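Local coordinates for protein DNA helicase RecQ (Deinococcus radiodurans, PDB 4Q48) that probably couples ATP hydrolysis to the unwinding of duplex DNA, translocating in the 3'-5' direction, as a RecQ-family helicase, at residues K315-Y320 with L373-A378; T18-P23 with K52-Q57; I425-R430 with Q451-L456. One frame throughout, in Å; residues are numbered along the deposited sequence.

Contact 1. Residues K315-Y320 with L373-A378; sequences KSMEGY and LTYCEA
Tyr-375 reaches from the last turn of helix 359-376 to the first turn of helix 317-324, where Met-317 meets the base of its ring and Tyr-320 the far end. The two tyrosine side chains cross at about a right angle, but their ring planes are inclined at 52°, an oblique pairing in which CE2 of Tyr-320 lies 3.4 Å from CE2 of Tyr-375. Their hydroxyls share a hydrogen bond, Tyr-320 OH and Tyr-375 OH 3.0 Å apart, with Tyr-320 OH at the edge of the Tyr-375 ring and in its plane. Met-317 bends at both chi2 (-66°) and chi3 (-89°), which curls its thioether back on the partner: CE packs 3.5 Å from Tyr-375 CB, and SD makes an oblique Met-aromatic contact 4.7 Å from the Tyr-375 ring centroid. A leucine in place of Tyr-375 would probably leave the Tyr-320 hydroxyl without this buried mate and take away the ring that the Met-317 sulfur and methyl lie against. Just ahead of Met-317, Ser-316 N-caps the helix, its OG accepting from Gly-319 N. The contact ties the second RecA-like domain to the zinc-binding region: Leu-386 and Tyr-389 of helix 382-389 pack on Met-317, Arg-382 makes a cation-pi contact with Tyr-375, and Tyr-214 of strand 212-218 touches both tyrosines.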
loop_
_atom_site.group_PDB
_atom_site.type_symbol
_atom_site.label_atom_id
_atom_site.label_comp_id
_atom_site.label_asym_id
_atom_site.label_seq_id
_atom_site.Cartn_x
_atom_site.Cartn_y
_atom_site.Cartn_z
ATOM N N LYS A 315 11.623 -4.208 1.894
ATOM C CA LYS A 315 11.974 -3.200 0.894
ATOM C C LYS A 315 11.024 -1.999 0.937
ATOM O O LYS A 315 11.349 -0.915 0.462
ATOM C CB LYS A 315 11.980 -3.802 -0.519
ATOM C CG LYS A 315 12.671 -5.158 -0.622
ATOM C CD LYS A 315 13.331 -5.354 -2.003
ATOM C CE LYS A 315 13.612 -6.834 -2.362
ATOM N NZ LYS A 315 13.436 -7.249 -3.806
ATOM N N SER A 316 9.845 -2.192 1.506
ATOM C CA SER A 316 8.877 -1.122 1.584
ATOM C C SER A 316 7.770 -1.404 2.596
ATOM O O SER A 316 7.648 -2.524 3.103
ATOM C CB SER A 316 8.275 -0.901 0.207
ATOM O OG SER A 316 7.579 -2.061 -0.204
ATOM N N MET A 317 6.951 -0.384 2.854
ATOM C CA MET A 317 5.739 -0.536 3.651
ATOM C C MET A 317 4.748 -1.488 2.963
ATOM O O MET A 317 4.084 -2.286 3.630
ATOM C CB MET A 317 5.070 0.821 3.903
ATOM C CG MET A 317 5.790 1.721 4.890
ATOM S SD MET A 317 5.807 1.061 6.561
ATOM C CE MET A 317 4.280 1.729 7.212
ATOM N N GLU A 318 4.634 -1.385 1.640
ATOM C CA GLU A 318 3.782 -2.297 0.869
ATOM C C GLU A 318 4.187 -3.751 1.120
ATOM O O GLU A 318 3.350 -4.584 1.486
ATOM C CB GLU A 318 3.897 -2.020 -0.628
ATOM C CG GLU A 318 3.346 -0.711 -1.106
ATOM C CD GLU A 318 4.379 0.399 -1.022
ATOM O OE1 GLU A 318 5.294 0.308 -0.171
ATOM O OE2 GLU A 318 4.303 1.340 -1.847
ATOM N N GLY A 319 5.483 -4.027 0.970
ATOM C CA GLY A 319 6.017 -5.355 1.193
ATOM C C GLY A 319 5.853 -5.829 2.620
ATOM O O GLY A 319 5.498 -6.979 2.866
ATOM N N TYR A 320 6.111 -4.930 3.560
ATOM C CA TYR A 320 5.988 -5.240 4.973
ATOM C C TYR A 320 4.546 -5.635 5.289
ATOM O O TYR A 320 4.287 -6.625 5.989
ATOM C CB TYR A 320 6.460 -4.053 5.820
ATOM C CG TYR A 320 6.242 -4.237 7.297
ATOM C CD1 TYR A 320 7.076 -5.041 8.057
ATOM C CD2 TYR A 320 5.166 -3.633 7.927
ATOM C CE1 TYR A 320 6.849 -5.217 9.420
ATOM C CE2 TYR A 320 4.937 -3.800 9.272
ATOM C CZ TYR A 320 5.777 -4.593 10.022
ATOM O OH TYR A 320 5.522 -4.739 11.376
ATOM N N LEU A 373 11.135 3.734 7.755
ATOM C CA LEU A 373 11.834 4.221 8.939
ATOM C C LEU A 373 10.930 5.056 9.851
ATOM O O LEU A 373 11.000 4.954 11.080
ATOM C CB LEU A 373 13.062 5.031 8.523
ATOM C CG LEU A 373 14.222 4.203 7.962
ATOM C CD1 LEU A 373 15.413 5.076 7.668
ATOM C CD2 LEU A 373 14.631 3.151 8.957
ATOM N N THR A 374 10.074 5.878 9.265
ATOM C CA THR A 374 9.143 6.653 10.071
ATOM C C THR A 374 8.206 5.725 10.841
ATOM O O THR A 374 7.901 5.983 12.003
ATOM C CB THR A 374 8.389 7.630 9.205
ATOM O OG1 THR A 374 9.334 8.583 8.717
ATOM C CG2 THR A 374 7.334 8.351 9.975
ATOM N N TYR A 375 7.765 4.636 10.206
ATOM C CA TYR A 375 6.947 3.632 10.889
ATOM C C TYR A 375 7.765 2.930 11.969
ATOM O O TYR A 375 7.280 2.731 13.083
ATOM C CB TYR A 375 6.361 2.621 9.899
ATOM C CG TYR A 375 5.818 1.361 10.533
ATOM C CD1 TYR A 375 4.653 1.380 11.288
ATOM C CD2 TYR A 375 6.469 0.146 10.371
ATOM C CE1 TYR A 375 4.156 0.234 11.872
ATOM C CE2 TYR A 375 5.984 -1.005 10.951
ATOM C CZ TYR A 375 4.817 -0.957 11.692
ATOM O OH TYR A 375 4.318 -2.113 12.251
ATOM N N CYS A 376 9.002 2.553 11.658
ATOM C CA CYS A 376 9.836 1.882 12.658
ATOM C C CYS A 376 10.021 2.737 13.914
ATOM O O CYS A 376 10.154 2.217 15.014
ATOM C CB CYS A 376 11.201 1.491 12.069
ATOM S SG CYS A 376 11.100 0.166 10.798
ATOM N N GLU A 377 10.052 4.045 13.742
ATOM C CA GLU A 377 10.386 4.957 14.838
ATOM C C GLU A 377 9.202 5.539 15.595
ATOM O O GLU A 377 9.370 6.502 16.358
ATOM C CB GLU A 377 11.258 6.094 14.287
ATOM C CG GLU A 377 12.724 5.743 14.261
ATOM C CD GLU A 377 13.470 6.483 13.184
ATOM O OE1 GLU A 377 12.947 7.517 12.713
ATOM O OE2 GLU A 377 14.566 6.014 12.789
ATOM N N ALA A 378 8.012 4.993 15.369
ATOM C CA ALA A 378 6.796 5.604 15.907
ATOM C C ALA A 378 6.862 5.856 17.405
ATOM O O ALA A 378 7.337 5.023 18.194
ATOM C CB ALA A 378 5.599 4.766 15.583
#

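Contact 2. Residues T18-P23 with K52-Q57; sequences TIWGYP and KSLCYQ
Leu-54 holds its CG anti to the backbone N (chi1 -178°), and chi2 then lays CD1 over the indole of Trp-20, while Gln-57, one turn further along the helix, carries its chain beside its own backbone N (chi1 -72°) and then extended to the rim of the same ring. The methyl sits nearly on the ring normal, with Leu-54 CD1 3.4 Å from the centroid of the Trp-20 six-membered ring, a CH-pi contact over the face. Gln-57 works at the edge instead. Its CB lies in the indole plane, 3.7 Å from Trp-20 CH2, and its OE1 comes 3.1 Å from Trp-20 CZ2, with the amide plane turned 57° from the ring. Beyond the indole, Leu-16 of helix 10-20 and Gln-29, an ADP-binding residue, also touch Leu-54. The helix gripped here begins in the P-loop; Lys-52 and Ser-53 belong to the ADP site, which is empty in this model, as does Tyr-22, two residues beyond Trp-20. No hydrogen bond crosses between 18-23 and 52-57, so the N-terminal helix is docked beside the nucleotide site by apolar, non-directional contact with an indole face, the Gln-57 side-chain amide lying at the rim with its NE2 held by the Tyr-119 hydroxyl.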
loop_
_atom_site.group_PDB
_atom_site.type_symbol
_atom_site.label_atom_id
_atom_site.label_comp_id
_atom_site.label_asym_id
_atom_site.label_seq_id
_atom_site.Cartn_x
_atom_site.Cartn_y
_atom_site.Cartn_z
ATOM N N THR A 18 -26.493 -15.569 -4.263
ATOM C CA THR A 18 -26.758 -16.635 -5.235
ATOM C C THR A 18 -25.487 -16.974 -6.021
ATOM O O THR A 18 -25.464 -17.938 -6.796
ATOM C CB THR A 18 -27.899 -16.270 -6.237
ATOM O OG1 THR A 18 -28.359 -17.456 -6.895
ATOM C CG2 THR A 18 -27.418 -15.302 -7.299
ATOM N N ILE A 19 -24.434 -16.182 -5.822
ATOM C CA ILE A 19 -23.172 -16.390 -6.530
ATOM C C ILE A 19 -21.959 -16.467 -5.611
ATOM O O ILE A 19 -21.193 -17.423 -5.687
ATOM C CB ILE A 19 -22.958 -15.284 -7.599
ATOM C CG1 ILE A 19 -23.999 -15.452 -8.712
ATOM C CG2 ILE A 19 -21.577 -15.367 -8.215
ATOM C CD1 ILE A 19 -24.098 -14.285 -9.636
ATOM N N TRP A 20 -21.785 -15.481 -4.736
ATOM C CA TRP A 20 -20.576 -15.413 -3.900
ATOM C C TRP A 20 -20.710 -16.242 -2.617
ATOM O O TRP A 20 -19.756 -16.886 -2.171
ATOM C CB TRP A 20 -20.267 -13.963 -3.525
ATOM C CG TRP A 20 -19.262 -13.264 -4.393
ATOM C CD1 TRP A 20 -17.927 -13.107 -4.156
ATOM C CD2 TRP A 20 -19.527 -12.624 -5.639
ATOM N NE1 TRP A 20 -17.346 -12.394 -5.176
ATOM C CE2 TRP A 20 -18.307 -12.091 -6.102
ATOM C CE3 TRP A 20 -20.680 -12.451 -6.413
ATOM C CZ2 TRP A 20 -18.207 -11.392 -7.304
ATOM C CZ3 TRP A 20 -20.584 -11.759 -7.604
ATOM C CH2 TRP A 20 -19.352 -11.236 -8.042
ATOM N N GLY A 21 -21.914 -16.231 -2.052
ATOM C CA GLY A 21 -22.216 -16.881 -0.792
ATOM C C GLY A 21 -22.034 -16.045 0.469
ATOM O O GLY A 21 -21.971 -16.601 1.563
ATOM N N TYR A 22 -21.971 -14.720 0.335
ATOM C CA TYR A 22 -21.938 -13.833 1.503
ATOM C C TYR A 22 -23.338 -13.223 1.634
ATOM O O TYR A 22 -23.935 -12.856 0.624
ATOM C CB TYR A 22 -20.912 -12.680 1.393
ATOM C CG TYR A 22 -19.473 -12.994 1.020
ATOM C CD1 TYR A 22 -18.904 -14.244 1.271
ATOM C CD2 TYR A 22 -18.667 -12.001 0.440
ATOM C CE1 TYR A 22 -17.564 -14.505 0.927
ATOM C CE2 TYR A 22 -17.343 -12.247 0.099
ATOM C CZ TYR A 22 -16.792 -13.500 0.339
ATOM O OH TYR A 22 -15.474 -13.727 -0.013
ATOM N N PRO A 23 -23.875 -13.127 2.869
ATOM C CA PRO A 23 -25.276 -12.706 3.060
ATOM C C PRO A 23 -25.455 -11.199 3.008
ATOM O O PRO A 23 -26.589 -10.744 2.873
ATOM C CB PRO A 23 -25.630 -13.242 4.454
ATOM C CG PRO A 23 -24.584 -14.295 4.741
ATOM C CD PRO A 23 -23.339 -13.764 4.083
ATOM N N LYS A 52 -12.428 -7.410 -3.018
ATOM C CA LYS A 52 -12.047 -6.337 -3.931
ATOM C C LYS A 52 -12.486 -6.589 -5.370
ATOM O O LYS A 52 -12.704 -5.647 -6.118
ATOM C CB LYS A 52 -10.538 -6.110 -3.907
ATOM C CG LYS A 52 -10.146 -4.698 -4.309
ATOM C CD LYS A 52 -8.655 -4.512 -4.356
ATOM C CE LYS A 52 -8.066 -5.244 -5.543
ATOM N NZ LYS A 52 -6.787 -4.634 -5.972
ATOM N N SER A 53 -12.555 -7.847 -5.788
ATOM C CA SER A 53 -12.982 -8.153 -7.148
ATOM C C SER A 53 -14.485 -7.949 -7.274
ATOM O O SER A 53 -14.981 -7.557 -8.320
ATOM C CB SER A 53 -12.601 -9.572 -7.528
ATOM O OG SER A 53 -11.196 -9.689 -7.543
ATOM N N LEU A 54 -15.193 -8.225 -6.182
ATOM C CA LEU A 54 -16.639 -8.051 -6.066
ATOM C C LEU A 54 -17.107 -6.668 -6.525
ATOM O O LEU A 54 -18.222 -6.488 -7.007
ATOM C CB LEU A 54 -17.028 -8.251 -4.606
ATOM C CG LEU A 54 -18.465 -8.177 -4.118
ATOM C CD1 LEU A 54 -19.264 -9.348 -4.648
ATOM C CD2 LEU A 54 -18.472 -8.173 -2.611
ATOM N N CYS A 55 -16.231 -5.692 -6.338
ATOM C CA CYS A 55 -16.538 -4.296 -6.544
ATOM C C CYS A 55 -16.688 -3.909 -8.010
ATOM O O CYS A 55 -17.202 -2.828 -8.317
ATOM C CB CYS A 55 -15.467 -3.453 -5.867
ATOM S SG CYS A 55 -15.538 -3.607 -4.053
ATOM N N TYR A 56 -16.204 -4.747 -8.918
ATOM C CA TYR A 56 -16.503 -4.520 -10.317
ATOM C C TYR A 56 -17.265 -5.683 -10.922
ATOM O O TYR A 56 -18.059 -5.491 -11.835
ATOM C CB TYR A 56 -15.238 -4.232 -11.127
ATOM C CG TYR A 56 -14.193 -5.311 -11.126
ATOM C CD1 TYR A 56 -14.328 -6.447 -11.915
ATOM C CD2 TYR A 56 -13.035 -5.171 -10.369
ATOM C CE1 TYR A 56 -13.346 -7.437 -11.917
ATOM C CE2 TYR A 56 -12.050 -6.149 -10.368
ATOM C CZ TYR A 56 -12.203 -7.278 -11.139
ATOM O OH TYR A 56 -11.210 -8.240 -11.133
ATOM N N GLN A 57 -17.024 -6.887 -10.425
ATOM C CA GLN A 57 -17.690 -8.080 -10.940
ATOM C C GLN A 57 -19.191 -8.025 -10.712
ATOM O O GLN A 57 -19.982 -8.346 -11.593
ATOM C CB GLN A 57 -17.120 -9.317 -10.264
ATOM C CG GLN A 57 -15.720 -9.668 -10.708
ATOM C CD GLN A 57 -15.117 -10.770 -9.873
ATOM O OE1 GLN A 57 -15.479 -10.960 -8.716
ATOM N NE2 GLN A 57 -14.223 -11.527 -10.465
#

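Contact 3. Residues I425-R430 with Q451-L456; sequences IRTGNR and QGHHQL
Thr-427 and His-453 face each other with CA atoms 7.8 Å apart, each lying next to a helix end closed by a glycine of positive phi, Gly-428 after helix 414-426 and Gly-452 after helix 446-451. Both ends are Schellman motifs, and both belong to the RQC domain, a winged-helix fold of the RecQ family. In the first, Gly-428 N bonds to Ile-425 O and Asn-429 N to Thr-424 O; after the second, the chain makes a short 3-10 turn that brings the imidazole of His-453 across to Thr-427. The two side chains cross at about a right angle. Thr-427 sets OG1 between its backbone N and carbonyl carbon (chi1 62°), where the hydroxyl is hydrogen-bonded to the carbonyls of Ala-423 and Thr-424 in the last turn of the helix just before it. That choice turns the other branch, CG2, outward over the imidazole: it lies 3.9 Å from the centroid of the His-453 ring, 19° off the normal, in a CH-pi contact displaced toward the rim. The opposite face of the ring is taken by Gln-451 CB, so the imidazole is sandwiched between a methyl and a methylene. Its rotation is further fixed by a hydrogen bond between ND1 and His-435 NE2, and Phe-431 meets it edge-to-face. Together these partners join the end of helix 414-426 to helix 433-441 and to the loop beyond helix 446-451. Leu-456 closes the contact from the loop side with one branch only: its CD2 lies 4.0 Å from Thr-427 CG2 and 4.1 Å from Arg-426 O.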
loop_
_atom_site.group_PDB
_atom_site.type_symbol
_atom_site.label_atom_id
_atom_site.label_comp_id
_atom_site.label_asym_id
_atom_site.label_seq_id
_atom_site.Cartn_x
_atom_site.Cartn_y
_atom_site.Cartn_z
ATOM N N ILE A 425 2.227 28.566 6.862
ATOM C CA ILE A 425 0.932 29.069 6.371
ATOM C C ILE A 425 0.950 30.582 6.130
ATOM O O ILE A 425 0.566 31.034 5.059
ATOM C CB ILE A 425 -0.245 28.700 7.328
ATOM C CG1 ILE A 425 -0.453 27.183 7.302
ATOM C CG2 ILE A 425 -1.563 29.403 6.904
ATOM C CD1 ILE A 425 -1.556 26.693 8.190
ATOM N N ARG A 426 1.435 31.370 7.078
ATOM C CA ARG A 426 1.407 32.795 6.836
ATOM C C ARG A 426 2.409 33.200 5.746
ATOM O O ARG A 426 2.465 34.360 5.378
ATOM C CB ARG A 426 1.657 33.616 8.100
ATOM C CG ARG A 426 1.011 33.099 9.358
ATOM C CD ARG A 426 -0.462 33.534 9.516
ATOM N NE ARG A 426 -0.855 34.600 8.596
ATOM C CZ ARG A 426 -2.126 34.926 8.334
ATOM N NH1 ARG A 426 -3.120 34.255 8.934
ATOM N NH2 ARG A 426 -2.406 35.904 7.456
ATOM N N THR A 427 3.213 32.269 5.248
ATOM C CA THR A 427 4.098 32.555 4.125
ATOM C C THR A 427 3.626 31.870 2.840
ATOM O O THR A 427 4.339 31.845 1.853
ATOM C CB THR A 427 5.558 32.113 4.421
ATOM O OG1 THR A 427 5.613 30.688 4.643
ATOM C CG2 THR A 427 6.113 32.843 5.632
ATOM N N GLY A 428 2.460 31.256 2.846
ATOM C CA GLY A 428 1.911 30.770 1.593
ATOM C C GLY A 428 2.408 29.419 1.083
ATOM O O GLY A 428 2.391 29.196 -0.129
ATOM N N ASN A 429 2.828 28.510 1.977
ATOM C CA ASN A 429 3.030 27.117 1.601
ATOM C C ASN A 429 3.925 26.889 0.397
ATOM O O ASN A 429 3.584 26.124 -0.505
ATOM C CB ASN A 429 1.686 26.486 1.324
ATOM C CG ASN A 429 0.790 26.531 2.509
ATOM O OD1 ASN A 429 1.001 25.793 3.457
ATOM N ND2 ASN A 429 -0.216 27.409 2.487
ATOM N N ARG A 430 5.077 27.553 0.387
ATOM C CA ARG A 430 5.904 27.581 -0.809
ATOM C C ARG A 430 7.387 27.698 -0.527
ATOM O O ARG A 430 8.210 27.383 -1.385
ATOM C CB ARG A 430 5.462 28.750 -1.666
ATOM C CG ARG A 430 5.649 30.059 -0.931
ATOM C CD ARG A 430 4.879 31.152 -1.609
ATOM N NE ARG A 430 5.199 31.242 -3.025
ATOM C CZ ARG A 430 4.420 31.854 -3.897
ATOM N NH1 ARG A 430 3.262 32.370 -3.482
ATOM N NH2 ARG A 430 4.771 31.905 -5.174
ATOM N N GLN A 451 11.016 39.200 0.798
ATOM C CA GLN A 451 9.599 38.803 0.848
ATOM C C GLN A 451 8.825 39.534 1.958
ATOM O O GLN A 451 7.601 39.376 2.084
ATOM C CB GLN A 451 9.466 37.287 1.019
ATOM C CG GLN A 451 10.166 36.446 -0.027
ATOM C CD GLN A 451 9.347 36.288 -1.290
ATOM O OE1 GLN A 451 8.164 36.611 -1.311
ATOM N NE2 GLN A 451 9.974 35.788 -2.353
ATOM N N GLY A 452 9.551 40.334 2.738
ATOM C CA GLY A 452 8.986 41.155 3.803
ATOM C C GLY A 452 8.816 40.426 5.122
ATOM O O GLY A 452 8.396 40.996 6.144
ATOM N N HIS A 453 9.229 39.165 5.113
ATOM C CA HIS A 453 8.986 38.256 6.217
ATOM C C HIS A 453 9.556 38.735 7.521
ATOM O O HIS A 453 9.186 38.225 8.566
ATOM C CB HIS A 453 9.549 36.893 5.868
ATOM C CG HIS A 453 8.785 36.200 4.786
ATOM N ND1 HIS A 453 9.217 35.035 4.197
ATOM C CD2 HIS A 453 7.584 36.487 4.229
ATOM C CE1 HIS A 453 8.326 34.642 3.300
ATOM N NE2 HIS A 453 7.326 35.504 3.303
ATOM N N HIS A 454 10.404 39.753 7.473
ATOM C CA HIS A 454 11.084 40.209 8.683
ATOM C C HIS A 454 10.162 40.948 9.650
ATOM O O HIS A 454 10.475 41.061 10.834
ATOM C CB HIS A 454 12.300 41.090 8.336
ATOM C CG HIS A 454 12.001 42.212 7.390
ATOM N ND1 HIS A 454 11.868 42.021 6.029
ATOM C CD2 HIS A 454 11.842 43.540 7.603
ATOM C CE1 HIS A 454 11.617 43.181 5.448
ATOM N NE2 HIS A 454 11.595 44.119 6.381
ATOM N N GLN A 455 9.025 41.452 9.188
ATOM C CA GLN A 455 8.055 41.855 10.198
ATOM C C GLN A 455 6.616 41.453 9.887
ATOM O O GLN A 455 5.685 42.222 10.030
ATOM C CB GLN A 455 8.213 43.358 10.521
ATOM C CG GLN A 455 8.637 44.277 9.384
ATOM C CD GLN A 455 9.382 45.518 9.901
ATOM O OE1 GLN A 455 9.848 45.550 11.054
ATOM N NE2 GLN A 455 9.513 46.535 9.045
ATOM N N LEU A 456 6.486 40.164 9.598
ATOM C CA LEU A 456 5.283 39.397 9.863
ATOM C C LEU A 456 5.277 39.246 11.380
ATOM O O LEU A 456 6.345 39.239 11.996
ATOM C CB LEU A 456 5.356 38.029 9.198
ATOM C CG LEU A 456 4.898 37.791 7.771
ATOM C CD1 LEU A 456 5.450 38.846 6.835
ATOM C CD2 LEU A 456 5.435 36.432 7.361
#

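In the fold
The three contacts follow one another along the chain, none touching another, and they lie in different parts of the RecQ core. Contact 2 lies in the first RecA-like domain at the ADP-binding residues, though no nucleotide is bound in this model. Contact 1, its centre about 32 Å away, joins the second RecA-like domain to the zinc-binding region; the side chain of Tyr-375 is about 9 Å from the zinc ion held by Cys-381, Cys-398, Cys-401 and Cys-404. Contact 3 lies in the RQC domain, away from both sites, its centre about 34 Å from that of contact 1. Contacts 2 and 3 sit on opposite sides of the chain's centre, about 53 Å apart between centres.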